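CSE1 (Thermus thermophilus, PDB 4AN8) serves as the large subunit of the type I-E CRISPR Cascade complex, where it probably takes part in selecting foreign DNA. Local coordinates at residues 34-39 against 62-67; 76-81 against 329-334; 442-447 against 451-456. All coordinates share one frame; numbering follows the deposited sequence.

Contact 1: residues 34-39 against 62-67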
ATOM      1  N   GLU A  34       0.116   3.250 -24.188  1.00 24.70           N
ATOM      2  CA  GLU A  34      -0.003   1.819 -24.393  1.00 24.70           C
ATOM      3  C   GLU A  34      -0.517   1.085 -23.149  1.00 24.70           C
ATOM      4  O   GLU A  34      -1.294   0.139 -23.254  1.00 24.70           O
ATOM      5  CB  GLU A  34       1.340   1.232 -24.816  1.00 39.86           C
ATOM      6  CG  GLU A  34       1.277  -0.245 -25.133  1.00 39.86           C
ATOM      7  CD  GLU A  34       2.566  -0.788 -25.722  1.00 39.86           C
ATOM      8  OE1 GLU A  34       3.503   0.001 -25.996  1.00 39.86           O
ATOM      9  OE2 GLU A  34       2.644  -2.022 -25.921  1.00 39.86           O
ATOM     10  N   ALA A  35      -0.066   1.502 -21.974  1.00 24.88           N
ATOM     11  CA  ALA A  35      -0.508   0.871 -20.750  1.00 24.88           C
ATOM     12  C   ALA A  35      -2.030   0.937 -20.639  1.00 24.88           C
ATOM     13  O   ALA A  35      -2.653  -0.009 -20.199  1.00 24.88           O
ATOM     14  CB  ALA A  35       0.151   1.528 -19.536  1.00 18.24           C
ATOM     15  N   LEU A  36      -2.613   2.062 -21.039  1.00 25.81           N
ATOM     16  CA  LEU A  36      -4.053   2.276 -20.941  1.00 25.81           C
ATOM     17  C   LEU A  36      -4.829   1.647 -22.102  1.00 25.81           C
ATOM     18  O   LEU A  36      -5.716   0.836 -21.890  1.00 25.81           O
ATOM     19  CB  LEU A  36      -4.356   3.780 -20.865  1.00 16.32           C
ATOM     20  CG  LEU A  36      -3.901   4.488 -19.574  1.00 16.32           C
ATOM     21  CD1 LEU A  36      -4.564   5.870 -19.458  1.00 16.32           C
ATOM     22  CD2 LEU A  36      -4.260   3.587 -18.395  1.00 16.32           C
ATOM     23  N   LEU A  37      -4.473   2.021 -23.326  1.00 28.85           N
ATOM     24  CA  LEU A  37      -5.161   1.563 -24.525  1.00 28.85           C
ATOM     25  C   LEU A  37      -5.015   0.066 -24.745  1.00 28.85           C
ATOM     26  O   LEU A  37      -5.866  -0.558 -25.339  1.00 28.85           O
ATOM     27  CB  LEU A  37      -4.632   2.318 -25.744  1.00 31.92           C
ATOM     28  CG  LEU A  37      -4.812   3.821 -25.578  1.00 31.92           C
ATOM     29  CD1 LEU A  37      -4.151   4.585 -26.713  1.00 31.92           C
ATOM     30  CD2 LEU A  37      -6.301   4.153 -25.459  1.00 31.92           C
ATOM     31  N   ARG A  38      -3.941  -0.517 -24.247  1.00 28.04           N
ATOM     32  CA  ARG A  38      -3.752  -1.961 -24.402  1.00 28.04           C
ATOM     33  C   ARG A  38      -3.604  -2.683 -23.061  1.00 28.04           C
ATOM     34  O   ARG A  38      -2.892  -3.675 -22.967  1.00 28.04           O
ATOM     35  CB  ARG A  38      -2.565  -2.248 -25.318  1.00 57.91           C
ATOM     36  CG  ARG A  38      -2.828  -1.856 -26.757  1.00 57.91           C
ATOM     37  CD  ARG A  38      -1.587  -2.028 -27.604  1.00 57.91           C
ATOM     38  NE  ARG A  38      -0.726  -3.088 -27.081  1.00 57.91           N
ATOM     39  CZ  ARG A  38       0.421  -3.477 -27.636  1.00 57.91           C
ATOM     40  NH1 ARG A  38       0.856  -2.905 -28.756  1.00 57.91           N
ATOM     41  NH2 ARG A  38       1.135  -4.441 -27.065  1.00 57.91           N
ATOM     42  N   ALA A  39      -4.310  -2.199 -22.040  1.00 30.74           N
ATOM     43  CA  ALA A  39      -4.208  -2.770 -20.694  1.00 30.74           C
ATOM     44  C   ALA A  39      -4.468  -4.275 -20.656  1.00 30.74           C
ATOM     45  O   ALA A  39      -3.792  -5.009 -19.927  1.00 30.74           O
ATOM     46  CB  ALA A  39      -5.138  -2.054 -19.737  1.00 18.37           C
ATOM     47  N   ALA A  62      -5.294   8.238 -12.163  1.00 18.48           N
ATOM     48  CA  ALA A  62      -5.487   9.677 -12.253  1.00 18.48           C
ATOM     49  C   ALA A  62      -5.834  10.020 -13.691  1.00 18.48           C
ATOM     50  O   ALA A  62      -6.829  10.689 -13.950  1.00 18.48           O
ATOM     51  CB  ALA A  62      -4.216  10.432 -11.823  1.00  9.74           C
ATOM     52  N   VAL A  63      -5.014   9.544 -14.628  1.00 24.13           N
ATOM     53  CA  VAL A  63      -5.270   9.805 -16.030  1.00 24.13           C
ATOM     54  C   VAL A  63      -6.655   9.299 -16.475  1.00 24.13           C
ATOM     55  O   VAL A  63      -7.391  10.021 -17.143  1.00 24.13           O
ATOM     56  CB  VAL A  63      -4.173   9.231 -16.949  1.00 15.14           C
ATOM     57  CG1 VAL A  63      -4.570   9.442 -18.384  1.00 15.14           C
ATOM     58  CG2 VAL A  63      -2.821   9.922 -16.672  1.00 15.14           C
ATOM     59  N   LEU A  64      -7.002   8.069 -16.105  1.00 24.34           N
ATOM     60  CA  LEU A  64      -8.294   7.490 -16.479  1.00 24.34           C
ATOM     61  C   LEU A  64      -9.474   8.290 -15.962  1.00 24.34           C
ATOM     62  O   LEU A  64     -10.404   8.584 -16.712  1.00 24.34           O
ATOM     63  CB  LEU A  64      -8.428   6.049 -15.981  1.00 21.68           C
ATOM     64  CG  LEU A  64      -7.653   5.008 -16.789  1.00 21.68           C
ATOM     65  CD1 LEU A  64      -7.494   3.678 -16.046  1.00 21.68           C
ATOM     66  CD2 LEU A  64      -8.311   4.828 -18.186  1.00 21.68           C
ATOM     67  N   HIS A  65      -9.450   8.629 -14.677  1.00 23.20           N
ATOM     68  CA  HIS A  65     -10.537   9.387 -14.085  1.00 23.20           C
ATOM     69  C   HIS A  65     -10.770  10.719 -14.796  1.00 23.20           C
ATOM     70  O   HIS A  65     -11.903  11.134 -14.977  1.00 23.20           O
ATOM     71  CB  HIS A  65     -10.278   9.647 -12.611  1.00 20.30           C
ATOM     72  CG  HIS A  65     -10.556   8.471 -11.730  1.00 20.30           C
ATOM     73  ND1 HIS A  65     -11.650   7.650 -11.909  1.00 20.30           N
ATOM     74  CD2 HIS A  65      -9.879   7.984 -10.658  1.00 20.30           C
ATOM     75  CE1 HIS A  65     -11.656   6.724 -10.961  1.00 20.30           C
ATOM     76  NE2 HIS A  65     -10.600   6.907 -10.189  1.00 20.30           N
ATOM     77  N   ARG A  66      -9.702  11.402 -15.174  1.00 22.19           N
ATOM     78  CA  ARG A  66      -9.857  12.698 -15.786  1.00 22.19           C
ATOM     79  C   ARG A  66     -10.264  12.535 -17.248  1.00 22.19           C
ATOM     80  O   ARG A  66     -11.189  13.183 -17.708  1.00 22.19           O
ATOM     81  CB  ARG A  66      -8.563  13.509 -15.654  1.00 21.31           C
ATOM     82  CG  ARG A  66      -8.151  13.732 -14.216  1.00 21.31           C
ATOM     83  CD  ARG A  66      -9.255  14.477 -13.469  1.00 21.31           C
ATOM     84  NE  ARG A  66      -9.367  15.862 -13.926  1.00 21.31           N
ATOM     85  CZ  ARG A  66     -10.219  16.737 -13.407  1.00 21.31           C
ATOM     86  NH1 ARG A  66     -11.030  16.357 -12.419  1.00 21.31           N
ATOM     87  NH2 ARG A  66     -10.257  17.983 -13.875  1.00 21.31           N
ATOM     88  N   ALA A  67      -9.578  11.648 -17.964  1.00 25.16           N
ATOM     89  CA  ALA A  67      -9.873  11.437 -19.375  1.00 25.16           C
ATOM     90  C   ALA A  67     -11.291  10.939 -19.598  1.00 25.16           C
ATOM     91  O   ALA A  67     -11.923  11.332 -20.563  1.00 25.16           O
ATOM     92  CB  ALA A  67      -8.881  10.500 -20.004  1.00 23.01           C
TER
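Val63 meets Leu36 near the C-terminal end of helix 50-67, where that helix packs against the short helix 32-37 in the N-terminal part of Cse1. The contact is a small, wholly apolar helix-helix junction in which one leucine is received by two neighbouring residues of its partner helix. The first of these, Val63, presents its CG1 branch, which lies 3.7 Å from Leu36 CD1. That branch stands anti to the backbone N (chi1 175°), while CG2 takes the place beside the N. The two side chains cross at a slant, and one methyl of each makes the contact. Val63 also reaches Trp219 in a neighbouring loop.

Leu64 comes next and offers a broader surface. Its side chain and that of Leu36 run past one another in opposite senses, so the contact is alongside and uses both branches of each. Leu36 CD2 lies 4.0 Å from Leu64 CD1, and Leu36 CD1 is 4.1 Å from Leu64 CD2. Leu36 has its CG anti to the carbonyl carbon (chi1 -68°), and from there its two methyls divide the work: CD1 serves both Val63 and Leu64, CD2 Leu64 alone. All three touching residues are buried, and Leu203 of helix 199-206 rests on both leucines.

Beyond this point Arg66 forms a salt bridge with Glu220, on another side of helix 50-67. With Ala67 the helical turn that carries the two apolar residues is closed, by a bond of 2.8 Å from Ala67 N to Val63 O.

Contact 2: residues 76-81 against 329-334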
ATOM      1  N   ASP A  76     -20.857   1.559 -15.570  1.00 34.07           N
ATOM      2  CA  ASP A  76     -19.873   1.931 -16.578  1.00 34.07           C
ATOM      3  C   ASP A  76     -18.636   1.045 -16.526  1.00 34.07           C
ATOM      4  O   ASP A  76     -18.102   0.660 -17.563  1.00 34.07           O
ATOM      5  CB  ASP A  76     -19.466   3.396 -16.432  1.00 45.29           C
ATOM      6  CG  ASP A  76     -20.639   4.334 -16.580  1.00 45.29           C
ATOM      7  OD1 ASP A  76     -21.634   3.924 -17.199  1.00 45.29           O
ATOM      8  OD2 ASP A  76     -20.583   5.467 -16.069  1.00 45.29           O
ATOM      9  N   VAL A  77     -18.174   0.727 -15.324  1.00 25.12           N
ATOM     10  CA  VAL A  77     -16.963  -0.072 -15.182  1.00 25.12           C
ATOM     11  C   VAL A  77     -17.244  -1.464 -15.732  1.00 25.12           C
ATOM     12  O   VAL A  77     -16.403  -2.060 -16.404  1.00 25.12           O
ATOM     13  CB  VAL A  77     -16.498  -0.147 -13.700  1.00 23.65           C
ATOM     14  CG1 VAL A  77     -15.320  -1.077 -13.565  1.00 23.65           C
ATOM     15  CG2 VAL A  77     -16.115   1.249 -13.194  1.00 23.65           C
ATOM     16  N   LEU A  78     -18.446  -1.958 -15.444  1.00 28.35           N
ATOM     17  CA  LEU A  78     -18.921  -3.254 -15.915  1.00 28.35           C
ATOM     18  C   LEU A  78     -18.966  -3.325 -17.439  1.00 28.35           C
ATOM     19  O   LEU A  78     -18.480  -4.286 -18.049  1.00 28.35           O
ATOM     20  CB  LEU A  78     -20.319  -3.517 -15.356  1.00 57.94           C
ATOM     21  CG  LEU A  78     -20.394  -4.282 -14.044  1.00 57.94           C
ATOM     22  CD1 LEU A  78     -21.811  -4.278 -13.498  1.00 57.94           C
ATOM     23  CD2 LEU A  78     -19.897  -5.706 -14.273  1.00 57.94           C
ATOM     24  N   ASP A  79     -19.557  -2.306 -18.048  1.00 37.73           N
ATOM     25  CA  ASP A  79     -19.500  -2.166 -19.494  1.00 37.73           C
ATOM     26  C   ASP A  79     -18.070  -2.361 -19.991  1.00 37.73           C
ATOM     27  O   ASP A  79     -17.820  -3.219 -20.834  1.00 37.73           O
ATOM     28  CB  ASP A  79     -20.000  -0.782 -19.928  1.00 86.69           C
ATOM     29  CG  ASP A  79     -21.508  -0.714 -20.060  1.00 86.69           C
ATOM     30  OD1 ASP A  79     -22.095  -1.650 -20.640  1.00 86.69           O
ATOM     31  OD2 ASP A  79     -22.109   0.278 -19.591  1.00 86.69           O
ATOM     32  N   TRP A  80     -17.132  -1.559 -19.485  1.00 31.31           N
ATOM     33  CA  TRP A  80     -15.766  -1.619 -19.995  1.00 31.31           C
ATOM     34  C   TRP A  80     -15.181  -2.992 -19.763  1.00 31.31           C
ATOM     35  O   TRP A  80     -14.370  -3.463 -20.546  1.00 31.31           O
ATOM     36  CB  TRP A  80     -14.886  -0.545 -19.355  1.00 25.57           C
ATOM     37  CG  TRP A  80     -15.465   0.803 -19.547  1.00 25.57           C
ATOM     38  CD1 TRP A  80     -16.292   1.199 -20.560  1.00 25.57           C
ATOM     39  CD2 TRP A  80     -15.288   1.945 -18.699  1.00 25.57           C
ATOM     40  NE1 TRP A  80     -16.631   2.521 -20.402  1.00 25.57           N
ATOM     41  CE2 TRP A  80     -16.034   3.002 -19.265  1.00 25.57           C
ATOM     42  CE3 TRP A  80     -14.567   2.177 -17.524  1.00 25.57           C
ATOM     43  CZ2 TRP A  80     -16.092   4.267 -18.687  1.00 25.57           C
ATOM     44  CZ3 TRP A  80     -14.619   3.434 -16.951  1.00 25.57           C
ATOM     45  CH2 TRP A  80     -15.374   4.465 -17.535  1.00 25.57           C
ATOM     46  N   TRP A  81     -15.594  -3.628 -18.680  1.00 31.64           N
ATOM     47  CA  TRP A  81     -15.152  -4.983 -18.400  1.00 31.64           C
ATOM     48  C   TRP A  81     -15.669  -5.913 -19.495  1.00 31.64           C
ATOM     49  O   TRP A  81     -14.918  -6.702 -20.048  1.00 31.64           O
ATOM     50  CB  TRP A  81     -15.666  -5.457 -17.033  1.00 26.98           C
ATOM     51  CG  TRP A  81     -15.086  -6.751 -16.624  1.00 26.98           C
ATOM     52  CD1 TRP A  81     -15.263  -7.962 -17.241  1.00 26.98           C
ATOM     53  CD2 TRP A  81     -14.213  -6.995 -15.506  1.00 26.98           C
ATOM     54  NE1 TRP A  81     -14.555  -8.936 -16.581  1.00 26.98           N
ATOM     55  CE2 TRP A  81     -13.903  -8.372 -15.511  1.00 26.98           C
ATOM     56  CE3 TRP A  81     -13.668  -6.185 -14.501  1.00 26.98           C
ATOM     57  CZ2 TRP A  81     -13.069  -8.965 -14.536  1.00 26.98           C
ATOM     58  CZ3 TRP A  81     -12.828  -6.777 -13.542  1.00 26.98           C
ATOM     59  CH2 TRP A  81     -12.544  -8.148 -13.571  1.00 26.98           C
ATOM     60  N   GLN A 329     -17.249  -7.460  -7.985  1.00 33.45           N
ATOM     61  CA  GLN A 329     -17.099  -8.908  -8.037  1.00 33.45           C
ATOM     62  C   GLN A 329     -18.456  -9.606  -7.949  1.00 33.45           C
ATOM     63  O   GLN A 329     -18.684 -10.629  -8.595  1.00 33.45           O
ATOM     64  CB  GLN A 329     -16.153  -9.409  -6.949  1.00 34.60           C
ATOM     65  CG  GLN A 329     -15.928 -10.918  -7.005  1.00 34.60           C
ATOM     66  CD  GLN A 329     -14.796 -11.373  -6.097  1.00 34.60           C
ATOM     67  OE1 GLN A 329     -13.860 -12.021  -6.549  1.00 34.60           O
ATOM     68  NE2 GLN A 329     -14.866 -11.015  -4.819  1.00 34.60           N
ATOM     69  N   GLY A 330     -19.354  -9.043  -7.147  1.00 42.01           N
ATOM     70  CA  GLY A 330     -20.717  -9.539  -7.058  1.00 42.01           C
ATOM     71  C   GLY A 330     -21.472  -9.425  -8.376  1.00 42.01           C
ATOM     72  O   GLY A 330     -22.087 -10.385  -8.829  1.00 42.01           O
ATOM     73  N   GLU A 331     -21.406  -8.251  -8.996  1.00 42.41           N
ATOM     74  CA  GLU A 331     -22.078  -8.007 -10.272  1.00 42.41           C
ATOM     75  C   GLU A 331     -21.525  -8.877 -11.416  1.00 42.41           C
ATOM     76  O   GLU A 331     -22.255  -9.254 -12.336  1.00 42.41           O
ATOM     77  CB  GLU A 331     -22.030  -6.519 -10.631  1.00 58.95           C
ATOM     78  CG  GLU A 331     -22.682  -5.610  -9.589  1.00 58.95           C
ATOM     79  CD  GLU A 331     -24.199  -5.762  -9.527  1.00 58.95           C
ATOM     80  OE1 GLU A 331     -24.861  -5.541 -10.565  1.00 58.95           O
ATOM     81  OE2 GLU A 331     -24.737  -6.098  -8.444  1.00 58.95           O
ATOM     82  N   LEU A 332     -20.241  -9.207 -11.359  1.00 53.31           N
ATOM     83  CA  LEU A 332     -19.676 -10.082 -12.367  1.00 53.31           C
ATOM     84  C   LEU A 332     -20.192 -11.493 -12.131  1.00 53.31           C
ATOM     85  O   LEU A 332     -20.317 -12.283 -13.068  1.00 53.31           O
ATOM     86  CB  LEU A 332     -18.151 -10.066 -12.323  1.00 37.64           C
ATOM     87  CG  LEU A 332     -17.414  -8.780 -12.691  1.00 37.64           C
ATOM     88  CD1 LEU A 332     -16.000  -8.834 -12.108  1.00 37.64           C
ATOM     89  CD2 LEU A 332     -17.389  -8.561 -14.196  1.00 37.64           C
ATOM     90  N   GLU A 333     -20.493 -11.805 -10.876  1.00 62.89           N
ATOM     91  CA  GLU A 333     -21.001 -13.126 -10.516  1.00 62.89           C
ATOM     92  C   GLU A 333     -22.434 -13.338 -10.984  1.00 62.89           C
ATOM     93  O   GLU A 333     -22.807 -14.443 -11.368  1.00 62.89           O
ATOM     94  CB  GLU A 333     -20.901 -13.351  -9.004  1.00 92.83           C
ATOM     95  CG  GLU A 333     -19.783 -14.289  -8.594  1.00 92.83           C
ATOM     96  CD  GLU A 333     -19.525 -14.275  -7.102  1.00 92.83           C
ATOM     97  OE1 GLU A 333     -20.495 -14.175  -6.322  1.00 92.83           O
ATOM     98  OE2 GLU A 333     -18.344 -14.357  -6.713  1.00 92.83           O
ATOM     99  N   ASP A 334     -23.238 -12.283 -10.950  1.00 65.52           N
ATOM    100  CA  ASP A 334     -24.634 -12.379 -11.379  1.00 65.52           C
ATOM    101  C   ASP A 334     -24.724 -12.450 -12.900  1.00 65.52           C
ATOM    102  O   ASP A 334     -25.810 -12.493 -13.472  1.00 65.52           O
ATOM    103  CB  ASP A 334     -25.447 -11.182 -10.875  1.00 93.07           C
ATOM    104  CG  ASP A 334     -25.484 -11.092  -9.353  1.00 93.07           C
ATOM    105  OD1 ASP A 334     -25.049 -12.059  -8.679  1.00 93.07           O
ATOM    106  OD2 ASP A 334     -25.957 -10.056  -8.835  1.00 93.07           O
TER
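Trp81 N donates to Val77 O at 2.9 Å, an ordinary helical bond within the turn that carries the indole lying against Leu332. No hydrogen bond passes between segments 76-81 and 329-334 themselves. Leu332 lies at the middle of the contact, against both Leu78 and the face of Trp81, over which its two methyls are laid. CD2 of the leucine sits 3.6 Å from the centroid of the five-membered ring and only 2° off its normal, a well-centred CH-pi contact. The other branch covers the six-membered ring from the same side: Leu332 CD1 is 3.8 Å from Trp81 CZ2. With its CG anti to the backbone N (chi1 -172°), the tryptophan carries its ring toward helix 320-333, where it crosses Leu332 at roughly a right angle.

The motif is a helix-helix crossing, with the segment axes of 76-81 and 329-333 passing 11.0 Å apart at -55°; large side chains span that distance. It is also a long-range one, bringing helix 74-83 against the C-terminal end of helix 320-333 across nearly 250 residues of chain.

One turn before the tryptophan, Leu78 fills the next place along the interface and divides its branches between two partners. Leu78 CD2 slides past Leu332 CD2 at 3.8 Å, while Leu78 CD1 reaches Glu331 CB at 3.6 Å. The glutamate thus contributes its aliphatic root, and its chain bends at chi2 beyond that point. Leu328, one turn before Leu332, also touches Leu78 and Trp81, and Leu204 of helix 199-206 touches the indole as well.

Contact 3: residues 442-447 against 451-456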
ATOM      1  N   PRO A 442      -5.014 -17.023   4.647  1.00 36.44           N
ATOM      2  CA  PRO A 442      -5.568 -16.982   3.280  1.00 36.44           C
ATOM      3  C   PRO A 442      -6.608 -18.056   3.009  1.00 36.44           C
ATOM      4  O   PRO A 442      -7.581 -17.771   2.307  1.00 36.44           O
ATOM      5  CB  PRO A 442      -4.352 -17.221   2.387  1.00 36.08           C
ATOM      6  CG  PRO A 442      -3.194 -16.696   3.201  1.00 36.08           C
ATOM      7  CD  PRO A 442      -3.543 -16.907   4.659  1.00 36.08           C
ATOM      8  N   ARG A 443      -6.399 -19.264   3.533  1.00 37.88           N
ATOM      9  CA  ARG A 443      -7.324 -20.384   3.316  1.00 37.88           C
ATOM     10  C   ARG A 443      -8.647 -20.082   3.987  1.00 37.88           C
ATOM     11  O   ARG A 443      -9.701 -20.198   3.381  1.00 37.88           O
ATOM     12  CB  ARG A 443      -6.757 -21.685   3.884  1.00 79.09           C
ATOM     13  CG  ARG A 443      -5.298 -21.945   3.572  1.00 79.09           C
ATOM     14  CD  ARG A 443      -4.930 -23.380   3.936  1.00 79.09           C
ATOM     15  NE  ARG A 443      -5.607 -23.817   5.160  1.00 79.09           N
ATOM     16  CZ  ARG A 443      -5.000 -24.014   6.327  1.00 79.09           C
ATOM     17  NH1 ARG A 443      -3.689 -23.827   6.435  1.00 79.09           N
ATOM     18  NH2 ARG A 443      -5.702 -24.408   7.386  1.00 79.09           N
ATOM     19  N   PHE A 444      -8.587 -19.679   5.248  1.00 26.81           N
ATOM     20  CA  PHE A 444      -9.793 -19.244   5.940  1.00 26.81           C
ATOM     21  C   PHE A 444     -10.442 -18.056   5.210  1.00 26.81           C
ATOM     22  O   PHE A 444     -11.643 -18.067   4.936  1.00 26.81           O
ATOM     23  CB  PHE A 444      -9.472 -18.847   7.377  1.00 29.26           C
ATOM     24  CG  PHE A 444     -10.555 -18.033   8.019  1.00 29.26           C
ATOM     25  CD1 PHE A 444     -11.667 -18.657   8.585  1.00 29.26           C
ATOM     26  CD2 PHE A 444     -10.489 -16.650   8.023  1.00 29.26           C
ATOM     27  CE1 PHE A 444     -12.682 -17.907   9.159  1.00 29.26           C
ATOM     28  CE2 PHE A 444     -11.488 -15.898   8.586  1.00 29.26           C
ATOM     29  CZ  PHE A 444     -12.597 -16.516   9.147  1.00 29.26           C
ATOM     30  N   PHE A 445      -9.636 -17.042   4.885  1.00 28.37           N
ATOM     31  CA  PHE A 445     -10.153 -15.794   4.324  1.00 28.37           C
ATOM     32  C   PHE A 445     -10.938 -16.037   3.047  1.00 28.37           C
ATOM     33  O   PHE A 445     -12.022 -15.474   2.855  1.00 28.37           O
ATOM     34  CB  PHE A 445      -9.027 -14.784   4.055  1.00 27.31           C
ATOM     35  CG  PHE A 445      -9.506 -13.352   3.925  1.00 27.31           C
ATOM     36  CD1 PHE A 445     -10.368 -12.805   4.869  1.00 27.31           C
ATOM     37  CD2 PHE A 445      -9.088 -12.553   2.866  1.00 27.31           C
ATOM     38  CE1 PHE A 445     -10.793 -11.491   4.765  1.00 27.31           C
ATOM     39  CE2 PHE A 445      -9.512 -11.238   2.762  1.00 27.31           C
ATOM     40  CZ  PHE A 445     -10.372 -10.709   3.714  1.00 27.31           C
ATOM     41  N   ALA A 446     -10.404 -16.886   2.178  1.00 34.81           N
ATOM     42  CA  ALA A 446     -11.117 -17.220   0.957  1.00 34.81           C
ATOM     43  C   ALA A 446     -12.512 -17.823   1.230  1.00 34.81           C
ATOM     44  O   ALA A 446     -13.388 -17.774   0.366  1.00 34.81           O
ATOM     45  CB  ALA A 446     -10.277 -18.152   0.091  1.00 24.51           C
ATOM     46  N   ARG A 447     -12.729 -18.380   2.423  1.00 39.97           N
ATOM     47  CA  ARG A 447     -14.018 -19.018   2.714  1.00 39.97           C
ATOM     48  C   ARG A 447     -14.826 -18.281   3.785  1.00 39.97           C
ATOM     49  O   ARG A 447     -15.699 -18.856   4.431  1.00 39.97           O
ATOM     50  CB  ARG A 447     -13.818 -20.485   3.103  1.00 80.34           C
ATOM     51  CG  ARG A 447     -13.059 -21.296   2.068  1.00 80.34           C
ATOM     52  CD  ARG A 447     -12.963 -22.763   2.458  1.00 80.34           C
ATOM     53  NE  ARG A 447     -11.754 -23.392   1.926  1.00 80.34           N
ATOM     54  CZ  ARG A 447     -11.406 -24.659   2.142  1.00 80.34           C
ATOM     55  NH1 ARG A 447     -12.182 -25.446   2.885  1.00 80.34           N
ATOM     56  NH2 ARG A 447     -10.281 -25.142   1.618  1.00 80.34           N
ATOM     57  N   GLU A 451     -20.367 -20.658   6.753  1.00 74.94           N
ATOM     58  CA  GLU A 451     -20.432 -20.920   8.194  1.00 74.94           C
ATOM     59  C   GLU A 451     -19.352 -21.909   8.630  1.00 74.94           C
ATOM     60  O   GLU A 451     -18.737 -21.751   9.684  1.00 74.94           O
ATOM     61  CB  GLU A 451     -21.800 -21.484   8.569  1.00122.29           C
ATOM     62  CG  GLU A 451     -22.978 -20.630   8.148  1.00122.29           C
ATOM     63  CD  GLU A 451     -24.301 -21.311   8.434  1.00122.29           C
ATOM     64  OE1 GLU A 451     -24.321 -22.559   8.505  1.00122.29           O
ATOM     65  OE2 GLU A 451     -25.318 -20.603   8.595  1.00122.29           O
ATOM     66  N   ALA A 452     -19.135 -22.929   7.807  1.00 53.86           N
ATOM     67  CA  ALA A 452     -18.139 -23.960   8.065  1.00 53.86           C
ATOM     68  C   ALA A 452     -16.750 -23.400   8.399  1.00 53.86           C
ATOM     69  O   ALA A 452     -15.921 -24.083   9.003  1.00 53.86           O
ATOM     70  CB  ALA A 452     -18.038 -24.890   6.851  1.00 36.73           C
ATOM     71  N   SER A 453     -16.495 -22.165   7.986  1.00 46.62           N
ATOM     72  CA  SER A 453     -15.127 -21.637   7.964  1.00 46.62           C
ATOM     73  C   SER A 453     -14.522 -21.403   9.352  1.00 46.62           C
ATOM     74  O   SER A 453     -13.322 -21.543   9.524  1.00 46.62           O
ATOM     75  CB  SER A 453     -15.058 -20.350   7.132  1.00 44.85           C
ATOM     76  OG  SER A 453     -15.791 -19.312   7.758  1.00 44.85           O
ATOM     77  N   LEU A 454     -15.346 -21.045  10.331  1.00 42.06           N
ATOM     78  CA  LEU A 454     -14.851 -20.861  11.696  1.00 42.06           C
ATOM     79  C   LEU A 454     -14.185 -22.127  12.192  1.00 42.06           C
ATOM     80  O   LEU A 454     -13.155 -22.077  12.877  1.00 42.06           O
ATOM     81  CB  LEU A 454     -15.976 -20.502  12.659  1.00 50.64           C
ATOM     82  CG  LEU A 454     -16.314 -19.030  12.867  1.00 50.64           C
ATOM     83  CD1 LEU A 454     -15.075 -18.135  12.715  1.00 50.64           C
ATOM     84  CD2 LEU A 454     -17.434 -18.620  11.920  1.00 50.64           C
ATOM     85  N   ASP A 455     -14.776 -23.261  11.833  1.00 52.30           N
ATOM     86  CA  ASP A 455     -14.274 -24.554  12.269  1.00 52.30           C
ATOM     87  C   ASP A 455     -12.891 -24.823  11.703  1.00 52.30           C
ATOM     88  O   ASP A 455     -12.006 -25.288  12.418  1.00 52.30           O
ATOM     89  CB  ASP A 455     -15.247 -25.671  11.883  1.00 73.64           C
ATOM     90  CG  ASP A 455     -16.598 -25.522  12.564  1.00 73.64           C
ATOM     91  OD1 ASP A 455     -16.632 -25.178  13.767  1.00 73.64           O
ATOM     92  OD2 ASP A 455     -17.627 -25.737  11.887  1.00 73.64           O
ATOM     93  N   LEU A 456     -12.697 -24.529  10.424  1.00 43.46           N
ATOM     94  CA  LEU A 456     -11.371 -24.659   9.836  1.00 43.46           C
ATOM     95  C   LEU A 456     -10.385 -23.777  10.602  1.00 43.46           C
ATOM     96  O   LEU A 456      -9.247 -24.166  10.856  1.00 43.46           O
ATOM     97  CB  LEU A 456     -11.386 -24.282   8.353  1.00102.24           C
ATOM     98  CG  LEU A 456     -11.980 -25.323   7.402  1.00102.24           C
ATOM     99  CD1 LEU A 456     -11.317 -26.681   7.614  1.00102.24           C
ATOM    100  CD2 LEU A 456     -13.497 -25.428   7.555  1.00102.24           C
TER
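Phe444 and Arg447 both close on Ser453, which lies just across the tight connection between helix 429-446 and helix 453-476. The motif is a helical hairpin, and it belongs to the C-terminal helical bundle characteristic of Cse1 proteins. Phe444 approaches with the edge of its ring: CD1 is 3.5 Å from Ser453 O, which lies near the ring plane. An aromatic edge directed at a carbonyl oxygen in this way is consistent with a weak electrostatic attraction, though no conventional hydrogen bond is made. The adjoining corner of the same edge serves the side chain, with Phe444 CE1 3.7 Å from Ser453 OG. A looser apolar touch of 4.3 Å joins Phe444 CE1 to Leu454 CD1.

From the first segment, the backbone of Arg447 supplies the other half of the first shell. Arg447 O comes to 3.2 Å from Ser453 CB, a close approach, and the CB atoms of the two residues are 4.2 Å apart. Arg447 thus touches the serine through its carbonyl and the root of its side chain.

Farther out, several features set these groups in place. Phe444 CG stands anti to the backbone N (chi1 164°), which swings the ring across toward the second helix. There it also meets the ring of Trp457 at about 40° between planes and touches Ala381 of helix 372-403. Leu454 rests on the same helix through Asn377, Lys380 and Ala381. The hydroxyl of Ser453 has its hydrogen bond with Glu450 O, which ties Ser453 back to the connecting turn. On the other side of the turn, Arg447 N is bonded to Phe444 O at 2.8 Å.

In the fold
Contacts 1, 2 and 3 follow one another in series along the chain, each closing before the next opens, and none touches another. Contacts 1 and 2 are neighbours on the same side of the molecule, with centres about 18 Å apart. Helices 50-67 and 74-83 are consecutive, and helix 199-206 packs against residues of both contacts. Contact 3 lies in the C-terminal helices, its centre about 26 Å from that of contact 2 and 37 Å from that of contact 1. Contact 2 thus joins the N-terminal helices to a helix nearly 250 residues later, whereas contact 3 holds together two successive helices of the C-terminal bundle.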